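Local coordinates for protein putative malic enzyme ((S)-malate:NAD+ oxidoreductase (decarboxylating)) (Streptococcus pyogenes, PDB 2A9F) that probably catalyses the NAD+-dependent oxidative decarboxylation of (S)-malate, using a divalent metal ion such as magnesium or manganese, at residues K64-A76 against G104-D116. Sequence-based numbering, arbitrary orientation.
Sequences KKNTVAVISDGTA and GVDAIPIVLDTKD
Asn66 reaches over to the start of strand 106-111. Its CB lies 3.7 Å from Asp106 OD2; with CG anti to the backbone N (chi1 -168°), the amide swings across to residues 104-106. CG passes close to Gly104 O, and OD1 is taken by Arg330. At the tip ND2 gives two bonds: one to Gly104 O (2.6 Å), in the amide plane, the other to Asp106 OD2 (2.6 Å), which it meets from above the carboxylate plane, amide and carboxylate planes standing 84° apart. An amide suits this place because it donates twice while accepting from an arginine. The carboxylate's other oxygen, Asp106 OD1, accepts from Val24 N of the second subunit.

Strands 67-72 and 106-111 run parallel, joined through helix 85-102 as a beta-alpha-beta unit of the N-terminal domain. Val68, Val70 and Ser72 each donate and accept in the ladder, which Asn66 O opens by accepting from Asp106 N, and Val70 N points almost straight at Ile108 O (2.9 Å, 176°). Pro109, which has no N-H, fits a position whose nitrogen the ladder does not use. Beta-branched residues suit the extended backbone: Val70 CG2 rests on Ala107 CB (3.8 Å), near the predicted proton acceptor Lys95, while Ile71 CG2 meets Leu112 CD2 (4.1 Å) under helix 117-127. Beyond the strands, Asp73 OD1 accepts from Thr75 N, an Asx turn, and from Thr75 OG1.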
loop_
_atom_site.group_PDB
_atom_site.type_symbol
_atom_site.label_atom_id
_atom_site.label_comp_id
_atom_site.label_asym_id
_atom_site.label_seq_id
_atom_site.Cartn_x
_atom_site.Cartn_y
_atom_site.Cartn_z
ATOM N N LYS A 64 -10.179 -4.119 1.424
ATOM C CA LYS A 64 -10.253 -4.138 -0.031
ATOM C C LYS A 64 -11.562 -3.448 -0.455
ATOM O O LYS A 64 -11.691 -2.930 -1.568
ATOM C CB LYS A 64 -10.251 -5.589 -0.540
ATOM C CG LYS A 64 -10.304 -5.738 -2.055
ATOM C CD LYS A 64 -10.509 -7.193 -2.448
ATOM C CE LYS A 64 -10.462 -7.385 -3.960
ATOM N NZ LYS A 64 -9.105 -7.091 -4.529
ATOM N N LYS A 65 -12.521 -3.457 0.466
ATOM C CA LYS A 65 -13.845 -2.876 0.283
ATOM C C LYS A 65 -13.876 -1.384 -0.072
ATOM O O LYS A 65 -14.685 -0.943 -0.905
ATOM C CB LYS A 65 -14.647 -3.112 1.573
ATOM C CG LYS A 65 -16.105 -2.709 1.512
ATOM C CD LYS A 65 -16.855 -3.011 2.816
ATOM C CE LYS A 65 -18.300 -2.490 2.737
ATOM N NZ LYS A 65 -19.012 -2.451 4.064
ATOM N N ASN A 66 -12.990 -0.613 0.553
ATOM C CA ASN A 66 -12.954 0.841 0.360
ATOM C C ASN A 66 -11.561 1.432 0.064
ATOM O O ASN A 66 -11.385 2.659 0.051
ATOM C CB ASN A 66 -13.537 1.499 1.614
ATOM C CG ASN A 66 -13.822 2.973 1.432
ATOM O OD1 ASN A 66 -14.499 3.369 0.488
ATOM N ND2 ASN A 66 -13.316 3.793 2.347
ATOM N N THR A 67 -10.571 0.579 -0.188
ATOM C CA THR A 67 -9.239 1.108 -0.456
ATOM C C THR A 67 -8.722 0.929 -1.872
ATOM O O THR A 67 -8.719 -0.153 -2.438
ATOM C CB THR A 67 -8.159 0.540 0.507
ATOM O OG1 THR A 67 -7.734 -0.741 0.035
ATOM C CG2 THR A 67 -8.701 0.420 1.930
ATOM N N VAL A 68 -8.270 2.034 -2.425
ATOM C CA VAL A 68 -7.722 2.049 -3.759
ATOM C C VAL A 68 -6.249 2.411 -3.663
ATOM O O VAL A 68 -5.808 3.077 -2.723
ATOM C CB VAL A 68 -8.445 3.087 -4.632
ATOM C CG1 VAL A 68 -7.775 3.193 -5.973
ATOM C CG2 VAL A 68 -9.898 2.666 -4.832
ATOM N N ALA A 69 -5.477 1.940 -4.623
ATOM C CA ALA A 69 -4.072 2.261 -4.642
ATOM C C ALA A 69 -3.830 3.331 -5.709
ATOM O O ALA A 69 -4.441 3.318 -6.778
ATOM C CB ALA A 69 -3.262 1.011 -4.943
ATOM N N VAL A 70 -2.966 4.282 -5.392
ATOM C CA VAL A 70 -2.611 5.312 -6.340
ATOM C C VAL A 70 -1.180 4.927 -6.706
ATOM O O VAL A 70 -0.271 5.027 -5.881
ATOM C CB VAL A 70 -2.649 6.679 -5.691
ATOM C CG1 VAL A 70 -2.386 7.753 -6.728
ATOM C CG2 VAL A 70 -4.000 6.871 -5.012
ATOM N N ILE A 71 -0.989 4.468 -7.939
ATOM C CA ILE A 71 0.322 4.004 -8.380
ATOM C C ILE A 71 0.963 4.792 -9.516
ATOM O O ILE A 71 0.298 5.192 -10.475
ATOM C CB ILE A 71 0.240 2.520 -8.803
ATOM C CG1 ILE A 71 -0.441 1.699 -7.704
ATOM C CG2 ILE A 71 1.619 1.967 -9.040
ATOM C CD1 ILE A 71 -0.810 0.303 -8.140
ATOM N N SER A 72 2.276 4.988 -9.391
ATOM C CA SER A 72 3.089 5.712 -10.367
ATOM C C SER A 72 4.532 5.222 -10.324
ATOM O O SER A 72 4.955 4.536 -9.380
ATOM C CB SER A 72 3.064 7.211 -10.053
ATOM O OG SER A 72 4.273 7.855 -10.422
ATOM N N ASP A 73 5.289 5.583 -11.355
ATOM C CA ASP A 73 6.706 5.229 -11.435
ATOM C C ASP A 73 7.510 6.526 -11.435
ATOM O O ASP A 73 8.718 6.518 -11.673
ATOM C CB ASP A 73 6.991 4.456 -12.711
ATOM C CG ASP A 73 6.458 5.155 -13.912
ATOM O OD1 ASP A 73 6.307 6.391 -13.834
ATOM O OD2 ASP A 73 6.187 4.489 -14.928
ATOM N N GLY A 74 6.825 7.637 -11.178
ATOM C CA GLY A 74 7.486 8.929 -11.138
ATOM C C GLY A 74 8.076 9.404 -12.458
ATOM O O GLY A 74 8.915 10.309 -12.478
ATOM N N THR A 75 7.641 8.815 -13.568
ATOM C CA THR A 75 8.164 9.218 -14.875
ATOM C C THR A 75 7.453 10.418 -15.490
ATOM O O THR A 75 8.003 11.067 -16.380
ATOM C CB THR A 75 8.090 8.066 -15.885
ATOM O OG1 THR A 75 6.714 7.718 -16.121
ATOM C CG2 THR A 75 8.845 6.850 -15.343
ATOM N N ALA A 76 6.242 10.710 -15.015
ATOM C CA ALA A 76 5.442 11.822 -15.532
ATOM C C ALA A 76 4.708 12.612 -14.445
ATOM O O ALA A 76 3.535 12.978 -14.592
ATOM C CB ALA A 76 4.440 11.302 -16.557
ATOM N N GLY A 104 -15.517 9.035 0.110
ATOM C CA GLY A 104 -15.021 8.386 1.322
ATOM C C GLY A 104 -14.015 7.287 1.027
ATOM O O GLY A 104 -13.938 6.286 1.743
ATOM N N VAL A 105 -13.225 7.484 -0.024
ATOM C CA VAL A 105 -12.271 6.479 -0.462
ATOM C C VAL A 105 -10.928 6.462 0.245
ATOM O O VAL A 105 -10.272 7.488 0.379
ATOM C CB VAL A 105 -12.000 6.615 -1.985
ATOM C CG1 VAL A 105 -11.242 5.370 -2.513
ATOM C CG2 VAL A 105 -13.320 6.830 -2.728
ATOM N N ASP A 106 -10.534 5.276 0.691
ATOM C CA ASP A 106 -9.243 5.081 1.336
ATOM C C ASP A 106 -8.260 4.786 0.196
ATOM O O ASP A 106 -8.387 3.786 -0.515
ATOM C CB ASP A 106 -9.305 3.903 2.323
ATOM C CG ASP A 106 -10.193 4.198 3.555
ATOM O OD1 ASP A 106 -9.896 5.172 4.306
ATOM O OD2 ASP A 106 -11.183 3.448 3.769
ATOM N N ALA A 107 -7.299 5.681 0.004
ATOM C CA ALA A 107 -6.315 5.518 -1.057
ATOM C C ALA A 107 -4.903 5.488 -0.471
ATOM O O ALA A 107 -4.541 6.338 0.339
ATOM C CB ALA A 107 -6.452 6.664 -2.087
ATOM N N ILE A 108 -4.125 4.498 -0.897
ATOM C CA ILE A 108 -2.750 4.292 -0.464
ATOM C C ILE A 108 -1.819 4.752 -1.590
ATOM O O ILE A 108 -1.889 4.240 -2.696
ATOM C CB ILE A 108 -2.445 2.767 -0.225
ATOM C CG1 ILE A 108 -3.462 2.140 0.718
ATOM C CG2 ILE A 108 -1.038 2.594 0.339
ATOM C CD1 ILE A 108 -3.413 2.665 2.119
ATOM N N PRO A 109 -0.937 5.725 -1.335
ATOM C CA PRO A 109 -0.048 6.137 -2.431
ATOM C C PRO A 109 1.112 5.135 -2.556
ATOM O O PRO A 109 1.693 4.733 -1.549
ATOM C CB PRO A 109 0.403 7.525 -1.995
ATOM C CG PRO A 109 0.428 7.412 -0.523
ATOM C CD PRO A 109 -0.820 6.637 -0.188
ATOM N N ILE A 110 1.430 4.717 -3.780
ATOM C CA ILE A 110 2.500 3.742 -4.001
ATOM C C ILE A 110 3.350 4.031 -5.232
ATOM O O ILE A 110 2.844 4.073 -6.364
ATOM C CB ILE A 110 1.938 2.312 -4.139
ATOM C CG1 ILE A 110 1.423 1.835 -2.793
ATOM C CG2 ILE A 110 3.015 1.365 -4.615
ATOM C CD1 ILE A 110 0.772 0.472 -2.842
ATOM N N VAL A 111 4.649 4.212 -5.007
ATOM C CA VAL A 111 5.567 4.499 -6.105
ATOM C C VAL A 111 6.602 3.399 -6.257
ATOM O O VAL A 111 7.261 3.029 -5.303
ATOM C CB VAL A 111 6.294 5.843 -5.887
ATOM C CG1 VAL A 111 5.323 6.988 -6.057
ATOM C CG2 VAL A 111 6.930 5.878 -4.499
ATOM N N LEU A 112 6.741 2.862 -7.459
ATOM C CA LEU A 112 7.726 1.803 -7.683
ATOM C C LEU A 112 8.848 2.279 -8.597
ATOM O O LEU A 112 8.593 3.026 -9.548
ATOM C CB LEU A 112 7.055 0.580 -8.300
ATOM C CG LEU A 112 5.574 0.654 -8.702
ATOM C CD1 LEU A 112 5.419 0.434 -10.195
ATOM C CD2 LEU A 112 4.814 -0.412 -7.960
ATOM N N ASP A 113 10.088 1.884 -8.314
ATOM C CA ASP A 113 11.186 2.291 -9.198
ATOM C C ASP A 113 11.481 1.186 -10.208
ATOM O O ASP A 113 12.283 0.291 -9.964
ATOM C CB ASP A 113 12.473 2.645 -8.430
ATOM C CG ASP A 113 13.027 1.479 -7.634
ATOM O OD1 ASP A 113 14.216 1.527 -7.236
ATOM O OD2 ASP A 113 12.264 0.515 -7.401
ATOM N N THR A 114 10.783 1.256 -11.333
ATOM C CA THR A 114 10.941 0.321 -12.427
ATOM C C THR A 114 10.234 1.050 -13.541
ATOM O O THR A 114 9.128 1.559 -13.333
ATOM C CB THR A 114 10.196 -1.016 -12.212
ATOM O OG1 THR A 114 8.785 -0.811 -12.371
ATOM C CG2 THR A 114 10.467 -1.577 -10.843
ATOM N N LYS A 115 10.863 1.129 -14.706
ATOM C CA LYS A 115 10.249 1.803 -15.841
ATOM C C LYS A 115 9.935 0.749 -16.894
ATOM O O LYS A 115 9.468 1.055 -18.000
ATOM C CB LYS A 115 11.201 2.843 -16.420
ATOM C CG LYS A 115 11.626 3.903 -15.437
ATOM C CD LYS A 115 12.339 5.012 -16.155
ATOM C CE LYS A 115 12.622 6.151 -15.234
ATOM N NZ LYS A 115 13.598 5.731 -14.225
ATOM N N ASP A 116 10.215 -0.498 -16.538
ATOM C CA ASP A 116 9.972 -1.631 -17.415
ATOM C C ASP A 116 8.462 -1.910 -17.429
ATOM O O ASP A 116 7.905 -2.367 -16.434
ATOM C CB ASP A 116 10.746 -2.851 -16.886
ATOM C CG ASP A 116 10.709 -4.036 -17.837
ATOM O OD1 ASP A 116 11.393 -3.984 -18.888
ATOM O OD2 ASP A 116 9.988 -5.016 -17.526
#